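Side-chain contacts in uncharacterized protein (Bacteroides caccae, PDB 4R4K), which is of unknown function but adopts a cystatin-like fold of the NTF2 clan and binds polyether chains in this crystal: residues Glu46-Phe51 with Tyr126-Pro131; Glu69-Glu72 with Ile78-Ser81; Phe93-Gly96 with Ile102-Arg105. All coordinates share one frame; numbering follows the deposited sequence.

Contact 1 (Glu46-Phe51 with Tyr126-Pro131); sequences ETEKTF and YGYDLP
Tyr128 holds CG opposite its backbone nitrogen (chi1 -168°), which lets the phenol end of the ring come up to Glu48; Glu48 has CG opposite its own carbonyl carbon (chi1 -70°) and, extended beyond CG, sets its carboxylate at the phenol end of the ring. The two side chains meet at about a right angle. OE2 of Glu48 lies 3.2 Å from OH of Tyr128 and approaches the ring obliquely, 3.6 Å from its CE1. The carboxylate and ring planes are turned 66° apart. Farther back along the glutamate, CG comes within 3.7 Å of the same Tyr128 OH, so methylene and carboxylate oxygen both touch the hydroxyl. Tyr128 is modelled in two conformers and the distances here are for one of them, which leaves the touch doubtful. The backbones stay well separated, with CA of Glu48 and CA of Tyr128 9.8 Å apart, and the two side chains span the gap. Within the cystatin-like fold, this joins the small hairpin of strands 38-41 and 48-51 to the loop between the last strand of the main sheet and helix 135-152. Tyr128 occupies the second position of a type I turn closed by Leu130 N, which donates to Gly127 O over 3.0 Å. Nearby, Tyr126 packs on Leu135, Thr138 and Val142 of the helix and bonds through its hydroxyl to Lys57 O, while Lys49 and Phe51 of the hairpin touch Ile132. Both contacting residues are exposed and bury just 72 Å² between them; Tyr128 itself also rests on Leu41.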
ATOM      1  N   GLU A  46       1.467 -18.847 -19.545  1.00 30.88           N
ATOM      2  CA  GLU A  46       1.375 -17.842 -20.622  1.00 33.78           C
ATOM      3  C   GLU A  46       0.332 -16.755 -20.359  1.00 34.25           C
ATOM      4  O   GLU A  46       0.561 -15.574 -20.649  1.00 39.37           O
ATOM      5  CB  GLU A  46       1.102 -18.520 -21.987  1.00 35.63           C
ATOM      6  CG  GLU A  46       0.139 -19.674 -21.932  1.00 43.04           C
ATOM      7  CD  GLU A  46      -0.144 -20.287 -23.296  1.00 51.86           C
ATOM      8  OE1 GLU A  46       0.758 -20.297 -24.157  1.00 48.55           O
ATOM      9  OE2 GLU A  46      -1.273 -20.775 -23.493  1.00 49.75           O
ATOM     10  N   THR A  47      -0.816 -17.139 -19.812  1.00 33.16           N
ATOM     11  CA  THR A  47      -1.929 -16.208 -19.672  1.00 32.11           C
ATOM     12  C   THR A  47      -1.810 -15.383 -18.415  1.00 31.38           C
ATOM     13  O   THR A  47      -1.720 -15.939 -17.335  1.00 31.03           O
ATOM     14  CB  THR A  47      -3.270 -16.963 -19.639  1.00 36.66           C
ATOM     15  OG1 THR A  47      -3.329 -17.884 -20.733  1.00 36.64           O
ATOM     16  CG2 THR A  47      -4.446 -15.989 -19.732  1.00 41.48           C
ATOM     17  N   GLU A  48      -1.842 -14.061 -18.540  1.00 30.41           N
ATOM     18  CA  GLU A  48      -1.902 -13.214 -17.351  1.00 34.84           C
ATOM     19  C   GLU A  48      -3.352 -13.069 -16.924  1.00 39.18           C
ATOM     20  O   GLU A  48      -4.245 -12.898 -17.758  1.00 36.97           O
ATOM     21  CB  GLU A  48      -1.296 -11.852 -17.614  1.00 38.84           C
ATOM     22  CG  GLU A  48       0.213 -11.891 -17.796  1.00 44.31           C
ATOM     23  CD  GLU A  48       0.816 -10.512 -17.984  1.00 51.33           C
ATOM     24  OE1 GLU A  48       0.186  -9.658 -18.635  1.00 47.35           O
ATOM     25  OE2 GLU A  48       1.917 -10.270 -17.463  1.00 58.39           O
ATOM     26  N   LYS A  49      -3.591 -13.181 -15.625  1.00 32.91           N
ATOM     27  CA  LYS A  49      -4.934 -13.109 -15.106  1.00 33.18           C
ATOM     28  C   LYS A  49      -4.945 -11.928 -14.148  1.00 29.10           C
ATOM     29  O   LYS A  49      -4.025 -11.774 -13.349  1.00 28.44           O
ATOM     30  CB  LYS A  49      -5.302 -14.398 -14.383  1.00 35.74           C
ATOM     31  CG  LYS A  49      -5.681 -15.540 -15.321  1.00 43.82           C
ATOM     32  N   THR A  50      -5.970 -11.095 -14.273  1.00 27.61           N
ATOM     33  CA  THR A  50      -6.120  -9.958 -13.389  1.00 29.16           C
ATOM     34  C   THR A  50      -7.236 -10.222 -12.412  1.00 31.20           C
ATOM     35  O   THR A  50      -8.204 -10.951 -12.688  1.00 29.12           O
ATOM     36  CB  THR A  50      -6.375  -8.606 -14.100  1.00 32.49           C
ATOM     37  OG1 THR A  50      -7.619  -8.651 -14.795  1.00 34.96           O
ATOM     38  CG2 THR A  50      -5.252  -8.251 -15.059  1.00 33.25           C
ATOM     39  N   PHE A  51      -7.064  -9.649 -11.237  1.00 28.13           N
ATOM     40  CA  PHE A  51      -8.073  -9.687 -10.207  1.00 25.90           C
ATOM     41  C   PHE A  51      -8.207  -8.265  -9.661  1.00 24.14           C
ATOM     42  O   PHE A  51      -7.202  -7.631  -9.367  1.00 25.46           O
ATOM     43  CB  PHE A  51      -7.642 -10.617  -9.077  1.00 29.36           C
ATOM     44  CG  PHE A  51      -7.356 -12.019  -9.517  1.00 27.55           C
ATOM     45  CD1 PHE A  51      -6.126 -12.380 -10.080  1.00 28.45           C
ATOM     46  CD2 PHE A  51      -8.329 -12.988  -9.391  1.00 30.13           C
ATOM     47  CE1 PHE A  51      -5.903 -13.690 -10.506  1.00 33.17           C
ATOM     48  CE2 PHE A  51      -8.109 -14.293  -9.823  1.00 31.81           C
ATOM     49  CZ  PHE A  51      -6.892 -14.646 -10.368  1.00 31.39           C
ATOM     50  N   TYR A 126       0.948  -9.419  -3.092  1.00 21.51           N
ATOM     51  CA  TYR A 126       0.408  -9.912  -4.325  1.00 23.63           C
ATOM     52  C   TYR A 126       1.367  -9.692  -5.500  1.00 26.97           C
ATOM     53  O   TYR A 126       0.974  -9.283  -6.593  1.00 31.41           O
ATOM     54  CB  TYR A 126      -0.930  -9.261  -4.604  1.00 23.44           C
ATOM     55  CG  TYR A 126      -1.909  -9.331  -3.449  1.00 21.44           C
ATOM     56  CD1 TYR A 126      -2.333 -10.538  -2.954  1.00 23.83           C
ATOM     57  CD2 TYR A 126      -2.395  -8.182  -2.856  1.00 22.68           C
ATOM     58  CE1 TYR A 126      -3.221 -10.591  -1.902  1.00 22.69           C
ATOM     59  CE2 TYR A 126      -3.283  -8.217  -1.795  1.00 19.55           C
ATOM     60  CZ  TYR A 126      -3.688  -9.419  -1.316  1.00 20.17           C
ATOM     61  OH  TYR A 126      -4.585  -9.468  -0.291  1.00 21.97           O
ATOM     62  N   GLY A 127       2.632 -10.026  -5.284  1.00 27.63           N
ATOM     63  CA  GLY A 127       3.663  -9.871  -6.303  1.00 32.57           C
ATOM     64  C   GLY A 127       3.441 -10.729  -7.525  1.00 34.08           C
ATOM     65  O   GLY A 127       2.672 -11.714  -7.532  1.00 34.16           O
ATOM     66  N   TYR A 128       4.147 -10.374  -8.587  1.00 38.10           N
ATOM     67  CA  TYR A 128       4.025 -11.121  -9.815  0.50 41.34           C
ATOM     68  C   TYR A 128       4.596 -12.521  -9.579  1.00 38.01           C
ATOM     69  O   TYR A 128       4.256 -13.419 -10.299  1.00 49.93           O
ATOM     70  CB  TYR A 128       4.764 -10.460 -10.963  0.50 44.28           C
ATOM     71  CG  TYR A 128       4.391 -11.066 -12.293  0.50 42.79           C
ATOM     72  CD1 TYR A 128       3.216 -10.685 -12.941  0.50 42.65           C
ATOM     73  CD2 TYR A 128       5.185 -12.028 -12.887  0.50 45.08           C
ATOM     74  CE1 TYR A 128       2.856 -11.227 -14.156  0.50 45.36           C
ATOM     75  CE2 TYR A 128       4.833 -12.580 -14.100  0.50 44.35           C
ATOM     76  CZ  TYR A 128       3.671 -12.175 -14.728  0.50 42.99           C
ATOM     77  OH  TYR A 128       3.318 -12.727 -15.933  0.50 43.48           O
ATOM     78  N   ASP A 129       5.451 -12.701  -8.548  1.00 34.52           N
ATOM     79  CA  ASP A 129       6.001 -14.040  -8.226  1.00 36.18           C
ATOM     80  C   ASP A 129       5.062 -14.953  -7.445  1.00 42.29           C
ATOM     81  O   ASP A 129       5.434 -16.076  -7.101  1.00 46.79           O
ATOM     82  CB  ASP A 129       7.282 -14.014  -7.390  1.00 43.93           C
ATOM     83  CG  ASP A 129       8.479 -13.483  -8.134  1.00 51.79           C
ATOM     84  OD1 ASP A 129       8.455 -13.466  -9.388  1.00 45.69           O
ATOM     85  OD2 ASP A 129       9.460 -13.119  -7.440  1.00 44.46           O
ATOM     86  N   LEU A 130       3.880 -14.462  -7.105  1.00 38.61           N
ATOM     87  CA  LEU A 130       2.915 -15.304  -6.419  1.00 36.04           C
ATOM     88  C   LEU A 130       2.167 -16.264  -7.343  1.00 31.77           C
ATOM     89  O   LEU A 130       1.515 -15.832  -8.304  1.00 29.58           O
ATOM     90  CB  LEU A 130       1.897 -14.440  -5.696  1.00 33.34           C
ATOM     91  CG  LEU A 130       0.850 -15.125  -4.808  1.00 31.91           C
ATOM     92  CD1 LEU A 130       1.546 -15.713  -3.594  1.00 34.43           C
ATOM     93  CD2 LEU A 130      -0.209 -14.120  -4.394  1.00 32.67           C
ATOM     94  N   PRO A 131       2.232 -17.579  -7.042  1.00 35.89           N
ATOM     95  CA  PRO A 131       1.439 -18.513  -7.841  1.00 36.53           C
ATOM     96  C   PRO A 131      -0.039 -18.226  -7.677  1.00 35.95           C
ATOM     97  O   PRO A 131      -0.504 -17.962  -6.571  1.00 32.02           O
ATOM     98  CB  PRO A 131       1.795 -19.879  -7.250  1.00 34.74           C
ATOM     99  CG  PRO A 131       3.121 -19.689  -6.621  1.00 38.75           C
ATOM    100  CD  PRO A 131       3.115 -18.286  -6.097  1.00 37.32           C
TER

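Contact 2 (Glu69-Glu72 with Ile78-Ser81); sequences ERIE and IYVS. With PEU (2,5,8,11,14,17,20,23,26,29,32,35,38,41,44,47,50,53,56,59,62,65,68,71,74,77,80-heptacosaoxadooctacontan-82-ol), chain I.
Ile71 and Tyr79 face each other in a beta hairpin at the margin of the main sheet and, with Tyr97, line the pocket of a bound polyether chain. Their backbones are joined both ways: Ile71 N to Tyr79 O at 2.8 Å and Tyr79 N to Ile71 O at 2.8 Å. Ile71 CB packs on Tyr79 CB at 4.2 Å; with CG1 opposite the carbonyl carbon (chi1 -56°), Ile71 carries CD1 to 3.7 Å from polyether carbon CDC. Ligand carbon CDA sits over the centre of one face of the Tyr79 ring, whose hydroxyl bonds to Asp103. Without the ring, as with an alanine here, the polyether is likely to lose its flat support and Asp103 its phenol partner. Ser81 N gives Glu69 O a nearly straight bond of 3.0 Å; a water donates to both Glu69 OE2 and Ser81 OG, and that OG is also hydrogen-bonded to Lys67 O. Across the sheet, Ile78 CG2 lies over one face of the Arg70 guanidinium, 3.6 Å from NH1, in the conformer given; NH1 also pairs with Glu98. Arg70, Glu72, Ile78 and Val80 thus alternate with Glu69, Ile71, Tyr79 and Ser81, whose face lines the pocket, in an antiparallel beta hairpin edging the five-stranded sheet.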
ATOM      1  N   GLU A  69      12.723   6.228   5.562  1.00 17.98           N
ATOM      2  CA  GLU A  69      13.928   5.836   6.240  1.00 19.89           C
ATOM      3  C   GLU A  69      14.778   4.908   5.384  1.00 19.52           C
ATOM      4  O   GLU A  69      14.366   4.402   4.353  1.00 19.39           O
ATOM      5  CB  GLU A  69      13.581   5.161   7.564  1.00 19.49           C
ATOM      6  CG  GLU A  69      12.919   3.817   7.425  1.00 22.92           C
ATOM      7  CD  GLU A  69      12.236   3.322   8.690  1.00 28.19           C
ATOM      8  OE1 GLU A  69      12.213   4.032   9.712  1.00 27.13           O
ATOM      9  OE2 GLU A  69      11.763   2.168   8.655  1.00 36.17           O
ATOM     10  N   ARG A  70      15.989   4.711   5.862  1.00 17.86           N
ATOM     11  CA  ARG A  70      16.948   3.859   5.231  0.50 17.80           C
ATOM     12  C   ARG A  70      17.452   2.900   6.301  1.00 18.27           C
ATOM     13  O   ARG A  70      17.983   3.346   7.335  1.00 20.28           O
ATOM     14  CB  ARG A  70      18.071   4.714   4.651  0.50 18.81           C
ATOM     15  CG  ARG A  70      19.151   3.938   3.943  0.50 22.76           C
ATOM     16  CD  ARG A  70      20.186   4.922   3.415  0.50 27.39           C
ATOM     17  NE  ARG A  70      21.501   4.304   3.332  0.50 29.71           N
ATOM     18  CZ  ARG A  70      21.971   3.753   2.227  0.50 37.48           C
ATOM     19  NH1 ARG A  70      21.245   3.762   1.111  0.50 42.56           N
ATOM     20  NH2 ARG A  70      23.171   3.195   2.217  0.50 38.40           N
ATOM     21  N   ILE A  71      17.269   1.599   6.052  1.00 17.79           N
ATOM     22  CA  ILE A  71      17.607   0.571   7.004  1.00 19.02           C
ATOM     23  C   ILE A  71      18.787  -0.205   6.452  1.00 20.62           C
ATOM     24  O   ILE A  71      18.667  -0.844   5.407  1.00 21.50           O
ATOM     25  CB  ILE A  71      16.423  -0.388   7.269  1.00 21.48           C
ATOM     26  CG1 ILE A  71      15.180   0.370   7.731  1.00 24.63           C
ATOM     27  CG2 ILE A  71      16.796  -1.417   8.322  1.00 22.03           C
ATOM     28  CD1 ILE A  71      13.908  -0.455   7.684  1.00 26.63           C
ATOM     29  N   GLU A  72      19.917  -0.145   7.161  1.00 20.48           N
ATOM     30  CA  GLU A  72      21.119  -0.885   6.799  1.00 20.15           C
ATOM     31  C   GLU A  72      21.186  -2.104   7.687  1.00 18.85           C
ATOM     32  O   GLU A  72      21.378  -1.969   8.893  1.00 16.62           O
ATOM     33  CB  GLU A  72      22.382   0.000   7.017  1.00 26.54           C
ATOM     34  CG  GLU A  72      22.590   1.044   5.934  1.00 38.03           C
ATOM     35  CD  GLU A  72      23.683   2.054   6.264  1.00 54.28           C
ATOM     36  OE1 GLU A  72      23.790   2.468   7.453  1.00 59.65           O
ATOM     37  OE2 GLU A  72      24.412   2.454   5.321  1.00 65.19           O
ATOM     38  N   ILE A  78      19.975  -3.228   2.224  1.00 19.05           N
ATOM     39  CA  ILE A  78      19.591  -1.861   2.561  1.00 20.58           C
ATOM     40  C   ILE A  78      18.174  -1.656   2.074  1.00 21.21           C
ATOM     41  O   ILE A  78      17.902  -1.738   0.870  1.00 22.10           O
ATOM     42  CB  ILE A  78      20.529  -0.825   1.912  1.00 22.42           C
ATOM     43  CG1 ILE A  78      21.969  -1.066   2.371  1.00 31.73           C
ATOM     44  CG2 ILE A  78      20.075   0.583   2.239  1.00 23.72           C
ATOM     45  CD1 ILE A  78      22.996  -0.157   1.743  1.00 36.44           C
ATOM     46  N   TYR A  79      17.269  -1.421   3.008  1.00 16.80           N
ATOM     47  CA  TYR A  79      15.848  -1.247   2.701  1.00 16.92           C
ATOM     48  C   TYR A  79      15.539   0.267   2.768  1.00 18.27           C
ATOM     49  O   TYR A  79      15.931   0.960   3.716  1.00 20.91           O
ATOM     50  CB  TYR A  79      15.016  -2.030   3.686  1.00 18.20           C
ATOM     51  CG  TYR A  79      13.565  -2.190   3.264  1.00 17.35           C
ATOM     52  CD1 TYR A  79      13.188  -3.208   2.388  1.00 18.30           C
ATOM     53  CD2 TYR A  79      12.574  -1.319   3.708  1.00 18.66           C
ATOM     54  CE1 TYR A  79      11.872  -3.355   1.954  1.00 18.55           C
ATOM     55  CE2 TYR A  79      11.251  -1.480   3.297  1.00 18.16           C
ATOM     56  CZ  TYR A  79      10.910  -2.500   2.427  1.00 19.71           C
ATOM     57  OH  TYR A  79       9.603  -2.678   2.019  1.00 22.67           O
ATOM     58  N   VAL A  80      14.913   0.806   1.730  1.00 17.43           N
ATOM     59  CA  VAL A  80      14.701   2.236   1.632  1.00 18.67           C
ATOM     60  C   VAL A  80      13.219   2.487   1.391  1.00 19.60           C
ATOM     61  O   VAL A  80      12.625   1.836   0.539  1.00 18.86           O
ATOM     62  CB  VAL A  80      15.516   2.839   0.447  1.00 22.20           C
ATOM     63  CG1 VAL A  80      15.224   4.321   0.256  1.00 25.11           C
ATOM     64  CG2 VAL A  80      17.012   2.614   0.650  1.00 30.07           C
ATOM     65  N   SER A  81      12.668   3.425   2.142  1.00 18.97           N
ATOM     66  CA  SER A  81      11.292   3.874   1.984  1.00 17.40           C
ATOM     67  C   SER A  81      11.307   5.381   1.873  1.00 19.59           C
ATOM     68  O   SER A  81      12.023   6.088   2.603  1.00 21.73           O
ATOM     69  CB  SER A  81      10.411   3.417   3.139  1.00 20.66           C
ATOM     70  OG  SER A  81      10.973   3.872   4.385  1.00 26.75           O
TER
HETATM   71  OCY PEU I 205      10.662  -6.052   4.878  1.00 53.72           O
HETATM   72  CCZ PEU I 205      12.046  -5.957   5.231  1.00 59.20           C
HETATM   73  CDA PEU I 205      12.323  -4.714   6.077  1.00 58.09           C
HETATM   74  ODB PEU I 205      11.107  -4.258   6.667  1.00 63.43           O
HETATM   75  CDC PEU I 205      11.204  -3.007   7.345  1.00 59.35           C
HETATM   76  CDD PEU I 205      10.004  -2.146   6.950  1.00 54.37           C
HETATM   77  ODE PEU I 205       9.235  -1.800   8.104  1.00 51.00           O
HETATM   78  O   HOH W   1      10.915   1.013   5.864  1.00 32.67           O
HETATM   79  O   HOH W   2      13.078   1.837   4.811  1.00 35.32           O

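Contact 3 (Phe93-Gly96 with Ile102-Arg105); sequences FEAG and IDLR. With ACT (acetate ion), chain G.
Arg105 and Glu94 form a non-hydrogen-bonded pair in the antiparallel hairpin of strands 90-97 and 104-110, beside a classic beta bulge. The arginine begins with CB 3.9 Å from Glu94 CG, and its CG then lies 3.7 Å from that same Glu94 CG, the two chains running side by side in one direction. Extended from CG to NE, with CG turned opposite the backbone nitrogen (chi1 180°), the arginine next brings CD to 3.7 Å from Glu94 OE2. NE makes a salt bridge to Glu94 OE2 at 3.5 Å, the carboxylate and guanidinium planes 43° apart. At the tip, NH2 donates to acetate OXT at 3.1 Å, the oxygen lying at the guanidinium edge and in its plane; NE adds a weak bond to the same oxygen. This acetate probably comes from the crystallisation liquor, and Glu107 is a weak, distant partner for NH1. Away from these charges, Leu104 CD2 meets the edge of the Phe93 ring at CE2, 4.2 Å away, and Leu104 also packs on Ala95. In the bulge two residues, Asp103 and Leu104, stand against the single Ala95, whose O accepts from Asp103 N at 2.8 Å and from Leu104 N at 3.1 Å.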
ATOM      1  N   PHE A  93       4.490   6.979  -2.371  1.00 16.85           N
ATOM      2  CA  PHE A  93       5.400   6.392  -1.407  1.00 17.42           C
ATOM      3  C   PHE A  93       5.860   5.037  -1.964  1.00 19.59           C
ATOM      4  O   PHE A  93       5.046   4.246  -2.444  1.00 19.59           O
ATOM      5  CB  PHE A  93       4.687   6.208  -0.084  1.00 16.61           C
ATOM      6  CG  PHE A  93       5.550   5.651   1.012  1.00 17.21           C
ATOM      7  CD1 PHE A  93       6.395   6.482   1.753  1.00 17.93           C
ATOM      8  CD2 PHE A  93       5.495   4.295   1.328  1.00 16.95           C
ATOM      9  CE1 PHE A  93       7.164   5.959   2.783  1.00 20.49           C
ATOM     10  CE2 PHE A  93       6.247   3.783   2.359  1.00 16.26           C
ATOM     11  CZ  PHE A  93       7.069   4.617   3.097  1.00 21.51           C
ATOM     12  N   GLU A  94       7.159   4.799  -1.918  1.00 19.06           N
ATOM     13  CA  GLU A  94       7.765   3.576  -2.418  1.00 18.72           C
ATOM     14  C   GLU A  94       8.728   3.005  -1.394  1.00 16.37           C
ATOM     15  O   GLU A  94       9.436   3.757  -0.734  1.00 18.98           O
ATOM     16  CB  GLU A  94       8.476   3.839  -3.745  1.00 23.03           C
ATOM     17  CG  GLU A  94       7.513   3.718  -4.886  1.00 26.33           C
ATOM     18  CD  GLU A  94       8.090   4.059  -6.242  1.00 32.77           C
ATOM     19  OE1 GLU A  94       9.322   3.944  -6.449  1.00 32.25           O
ATOM     20  OE2 GLU A  94       7.274   4.403  -7.117  1.00 33.57           O
ATOM     21  N   ALA A  95       8.714   1.673  -1.245  1.00 15.44           N
ATOM     22  CA  ALA A  95       9.624   1.003  -0.345  1.00 16.56           C
ATOM     23  C   ALA A  95      10.132  -0.297  -0.957  1.00 16.76           C
ATOM     24  O   ALA A  95       9.421  -0.968  -1.729  1.00 18.96           O
ATOM     25  CB  ALA A  95       8.962   0.733   0.989  1.00 16.53           C
ATOM     26  N   GLY A  96      11.382  -0.634  -0.638  1.00 15.71           N
ATOM     27  CA  GLY A  96      11.982  -1.862  -1.117  1.00 17.89           C
ATOM     28  C   GLY A  96      13.471  -1.911  -0.825  1.00 17.75           C
ATOM     29  O   GLY A  96      14.058  -0.901  -0.374  1.00 16.08           O
ATOM     30  N   ILE A 102      10.852  -2.757  -6.137  1.00 23.31           N
ATOM     31  CA  ILE A 102      10.142  -2.261  -4.948  1.00 22.95           C
ATOM     32  C   ILE A 102       9.139  -3.298  -4.500  1.00 20.97           C
ATOM     33  O   ILE A 102       8.666  -4.116  -5.310  1.00 26.35           O
ATOM     34  CB  ILE A 102       9.404  -0.944  -5.209  1.00 25.62           C
ATOM     35  CG1 ILE A 102       8.313  -1.148  -6.267  1.00 31.77           C
ATOM     36  CG2 ILE A 102      10.392   0.152  -5.579  1.00 29.72           C
ATOM     37  CD1 ILE A 102       7.301  -0.038  -6.302  1.00 32.24           C
ATOM     38  N   ASP A 103       8.853  -3.327  -3.207  1.00 18.60           N
ATOM     39  CA  ASP A 103       7.794  -4.203  -2.686  1.00 23.34           C
ATOM     40  C   ASP A 103       6.545  -3.469  -2.188  1.00 20.85           C
ATOM     41  O   ASP A 103       5.596  -4.096  -1.776  1.00 21.43           O
ATOM     42  CB  ASP A 103       8.328  -5.174  -1.640  1.00 28.00           C
ATOM     43  CG  ASP A 103       8.951  -4.499  -0.473  1.00 30.67           C
ATOM     44  OD1 ASP A 103       8.597  -3.347  -0.124  1.00 42.31           O
ATOM     45  OD2 ASP A 103       9.835  -5.172   0.106  1.00 42.51           O
ATOM     46  N   LEU A 104       6.541  -2.139  -2.234  1.00 19.67           N
ATOM     47  CA  LEU A 104       5.353  -1.343  -1.893  1.00 16.70           C
ATOM     48  C   LEU A 104       5.379  -0.030  -2.662  1.00 18.76           C
ATOM     49  O   LEU A 104       6.399   0.649  -2.677  1.00 17.72           O
ATOM     50  CB  LEU A 104       5.257  -1.055  -0.373  1.00 16.21           C
ATOM     51  CG  LEU A 104       4.079  -0.202   0.143  1.00 20.21           C
ATOM     52  CD1 LEU A 104       2.759  -0.919  -0.014  1.00 20.47           C
ATOM     53  CD2 LEU A 104       4.238   0.204   1.610  1.00 22.51           C
ATOM     54  N   ARG A 105       4.255   0.327  -3.281  1.00 15.81           N
ATOM     55  CA  ARG A 105       4.053   1.646  -3.839  1.00 17.18           C
ATOM     56  C   ARG A 105       2.624   2.025  -3.497  1.00 18.46           C
ATOM     57  O   ARG A 105       1.704   1.261  -3.779  1.00 21.87           O
ATOM     58  CB  ARG A 105       4.275   1.662  -5.354  1.00 20.16           C
ATOM     59  CG  ARG A 105       4.100   2.977  -6.106  1.00 20.17           C
ATOM     60  CD  ARG A 105       3.998   2.738  -7.589  1.00 26.22           C
ATOM     61  NE  ARG A 105       3.982   4.006  -8.315  1.00 32.03           N
ATOM     62  CZ  ARG A 105       2.887   4.712  -8.583  1.00 29.22           C
ATOM     63  NH1 ARG A 105       1.690   4.301  -8.172  1.00 31.50           N
ATOM     64  NH2 ARG A 105       2.994   5.844  -9.269  1.00 32.85           N
TER
HETATM   65  C   ACT G 203       6.414   5.122 -10.892  1.00 58.49           C
HETATM   66  O   ACT G 203       6.126   4.963 -12.094  1.00 64.58           O
HETATM   67  OXT ACT G 203       5.961   6.083 -10.233  1.00 55.54           O
HETATM   68  CH3 ACT G 203       7.321   4.127 -10.229  1.00 52.64           C

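After two helices and strand 38-41, the chain lays down residues 46-51, completing the small hairpin and giving one half of contact 1. It then enters the five-stranded sheet, where contact 2 closes a short turn of five residues between its first two strands, and contact 3, next in series, closes another short loop, between the third and fourth. Only after the fifth strand does contact 1 close, at 126-131, so its long loop encloses both others without crossing them. Contacts 2 and 3 meet across neighbouring strands, where Val80 N probably bonds to Gly96 O at 2.8 Å. Contact 1 stands apart, its centre about 27 Å from that of contact 2.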